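Side-chain contact in glutamyl endopeptidase (PDB 6PYM), which probably cleaves peptide bonds on the carbonyl side of glutamate, as a secreted serine protease of the S1B family from Staphylococcus epidermidis: residues N6-I11 against P135-L140. The protein carries 1 engineered substitution. Residues are numbered along the deposited sequence; the frame is centred on the assembly and turned at random.
Sequences NNRHQI and PGDKPL
An end-on, two-pronged salt bridge ties the N-terminal edge strand, through Arg8, to Asp137 in the type I beta turn Pro135-Lys138. This turn belongs to the loop between strands 128-133 and 143-154 of the trypsin-like fold. The strand at 8-11 pairs antiparallel with 143-154, so the bridge adds a second tie, from strand 8-11 to the loop that precedes its partner strand. Arg8 NH2 donates to Asp137 OD2 at 2.8 Å, and Arg8 NH1 to Asp137 OD1 at 3.2 Å. Both bonds are nearly straight and reach the syn sides of the oxygens. Guanidinium and carboxylate planes lie only 11° apart. A bend at chi3 (-70°) turns the Arg8 chain so that NE faces back to Asn6 OD1, which accepts a hydrogen bond of 2.9 Å. Pro135 CB sits at the guanidinium edge, 3.6 Å from Arg8 NH1. Lys138 CE lies over one face, 3.8 Å from Arg8 NH2. Lys138 NZ donates to a water that in turn donates to Arg8 O, and Lys138 also makes a cation-pi contact with Trp144. Bonds from NE, NH1 and NH2 together should restrict rotation of the guanidinium. The Asp137 carboxylate would partly offset the nearby Arg8 and Lys138 charges.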
loop_
_atom_site.group_PDB
_atom_site.type_symbol
_atom_site.label_atom_id
_atom_site.label_comp_id
_atom_site.label_asym_id
_atom_site.label_seq_id
_atom_site.Cartn_x
_atom_site.Cartn_y
_atom_site.Cartn_z
ATOM N N ASN A 6 -9.463 15.657 7.896
ATOM C CA ASN A 6 -8.008 15.521 7.801
ATOM C C ASN A 6 -7.521 15.111 9.187
ATOM O O ASN A 6 -7.093 15.949 9.989
ATOM C CB ASN A 6 -7.370 16.802 7.317
ATOM C CG ASN A 6 -5.870 16.692 7.189
ATOM O OD1 ASN A 6 -5.315 15.590 7.205
ATOM N ND2 ASN A 6 -5.199 17.829 7.045
ATOM N N ASN A 7 -7.611 13.818 9.461
ATOM C CA ASN A 7 -7.321 13.220 10.760
ATOM C C ASN A 7 -6.185 12.229 10.517
ATOM O O ASN A 7 -6.411 11.065 10.178
ATOM C CB ASN A 7 -8.584 12.532 11.279
ATOM C CG ASN A 7 -8.401 11.911 12.641
ATOM O OD1 ASN A 7 -7.357 12.064 13.272
ATOM N ND2 ASN A 7 -9.426 11.210 13.108
ATOM N N ARG A 8 -4.954 12.710 10.663
ATOM C CA ARG A 8 -3.759 11.958 10.302
ATOM C C ARG A 8 -2.745 12.020 11.432
ATOM O O ARG A 8 -2.455 13.101 11.959
ATOM C CB ARG A 8 -3.141 12.516 9.022
ATOM C CG ARG A 8 -4.085 12.501 7.828
ATOM C CD ARG A 8 -3.347 12.792 6.529
ATOM N NE ARG A 8 -2.902 14.181 6.463
ATOM C CZ ARG A 8 -1.833 14.610 5.796
ATOM N NH1 ARG A 8 -1.053 13.761 5.144
ATOM N NH2 ARG A 8 -1.531 15.896 5.795
ATOM N N HIS A 9 -2.198 10.871 11.792
ATOM C CA HIS A 9 -1.294 10.768 12.926
ATOM C C HIS A 9 -0.103 9.908 12.544
ATOM O O HIS A 9 -0.242 8.920 11.814
ATOM C CB HIS A 9 -2.016 10.167 14.137
ATOM C CG HIS A 9 -3.032 11.087 14.728
ATOM N ND1 HIS A 9 -4.360 11.072 14.360
ATOM C CD2 HIS A 9 -2.897 12.099 15.615
ATOM C CE1 HIS A 9 -5.006 12.014 15.025
ATOM N NE2 HIS A 9 -4.141 12.651 15.793
ATOM N N GLN A 10 1.065 10.279 13.054
ATOM C CA GLN A 10 2.286 9.567 12.731
ATOM C C GLN A 10 2.348 8.257 13.500
ATOM O O GLN A 10 1.907 8.170 14.655
ATOM C CB GLN A 10 3.498 10.430 13.077
ATOM C CG GLN A 10 4.804 9.803 12.626
ATOM C CD GLN A 10 5.995 10.726 12.768
ATOM O OE1 GLN A 10 5.879 11.855 13.269
ATOM N NE2 GLN A 10 7.154 10.260 12.302
ATOM N N ILE A 11 2.885 7.231 12.844
ATOM C CA ILE A 11 3.149 5.936 13.453
ATOM C C ILE A 11 4.624 5.875 13.804
ATOM O O ILE A 11 5.492 6.127 12.959
ATOM C CB ILE A 11 2.780 4.781 12.505
ATOM C CG1 ILE A 11 1.321 4.874 12.049
ATOM C CG2 ILE A 11 3.107 3.424 13.150
ATOM C CD1 ILE A 11 0.329 4.937 13.165
ATOM N N PRO A 135 2.811 9.898 3.187
ATOM C CA PRO A 135 2.442 11.153 2.514
ATOM C C PRO A 135 3.626 12.090 2.347
ATOM O O PRO A 135 4.423 12.291 3.264
ATOM C CB PRO A 135 1.402 11.766 3.461
ATOM C CG PRO A 135 1.730 11.185 4.807
ATOM C CD PRO A 135 2.173 9.775 4.507
ATOM N N GLY A 136 3.691 12.727 1.176
ATOM C CA GLY A 136 4.808 13.585 0.816
ATOM C C GLY A 136 4.829 14.961 1.448
ATOM O O GLY A 136 5.828 15.674 1.290
ATOM N N ASP A 137 3.772 15.367 2.147
ATOM C CA ASP A 137 3.846 16.621 2.884
ATOM C C ASP A 137 4.557 16.468 4.217
ATOM O O ASP A 137 4.929 17.477 4.826
ATOM C CB ASP A 137 2.458 17.242 3.072
ATOM C CG ASP A 137 1.526 16.387 3.917
ATOM O OD1 ASP A 137 1.513 15.144 3.766
ATOM O OD2 ASP A 137 0.768 16.964 4.723
ATOM N N LYS A 138 4.780 15.246 4.662
ATOM C CA LYS A 138 5.465 14.961 5.905
ATOM C C LYS A 138 6.924 14.645 5.625
ATOM O O LYS A 138 7.329 14.488 4.470
ATOM C CB LYS A 138 4.759 13.794 6.603
ATOM C CG LYS A 138 3.258 14.009 6.780
ATOM C CD LYS A 138 2.922 15.252 7.594
ATOM C CE LYS A 138 1.467 15.210 8.016
ATOM N NZ LYS A 138 1.045 16.419 8.769
ATOM N N PRO A 139 7.762 14.548 6.662
ATOM C CA PRO A 139 9.177 14.255 6.411
ATOM C C PRO A 139 9.332 12.918 5.701
ATOM O O PRO A 139 8.543 11.980 5.901
ATOM C CB PRO A 139 9.793 14.231 7.814
ATOM C CG PRO A 139 8.897 15.113 8.625
ATOM C CD PRO A 139 7.516 14.837 8.087
ATOM N N LEU A 140 10.349 12.843 4.846
ATOM C CA LEU A 140 10.516 11.691 3.971
ATOM C C LEU A 140 10.551 10.397 4.776
ATOM O O LEU A 140 11.202 10.312 5.823
ATOM C CB LEU A 140 11.796 11.837 3.149
ATOM C CG LEU A 140 12.022 10.795 2.050
ATOM C CD1 LEU A 140 10.975 10.915 0.957
ATOM C CD2 LEU A 140 13.426 10.924 1.474
HETATM O O HOH W 1 -1.497 15.467 10.326
#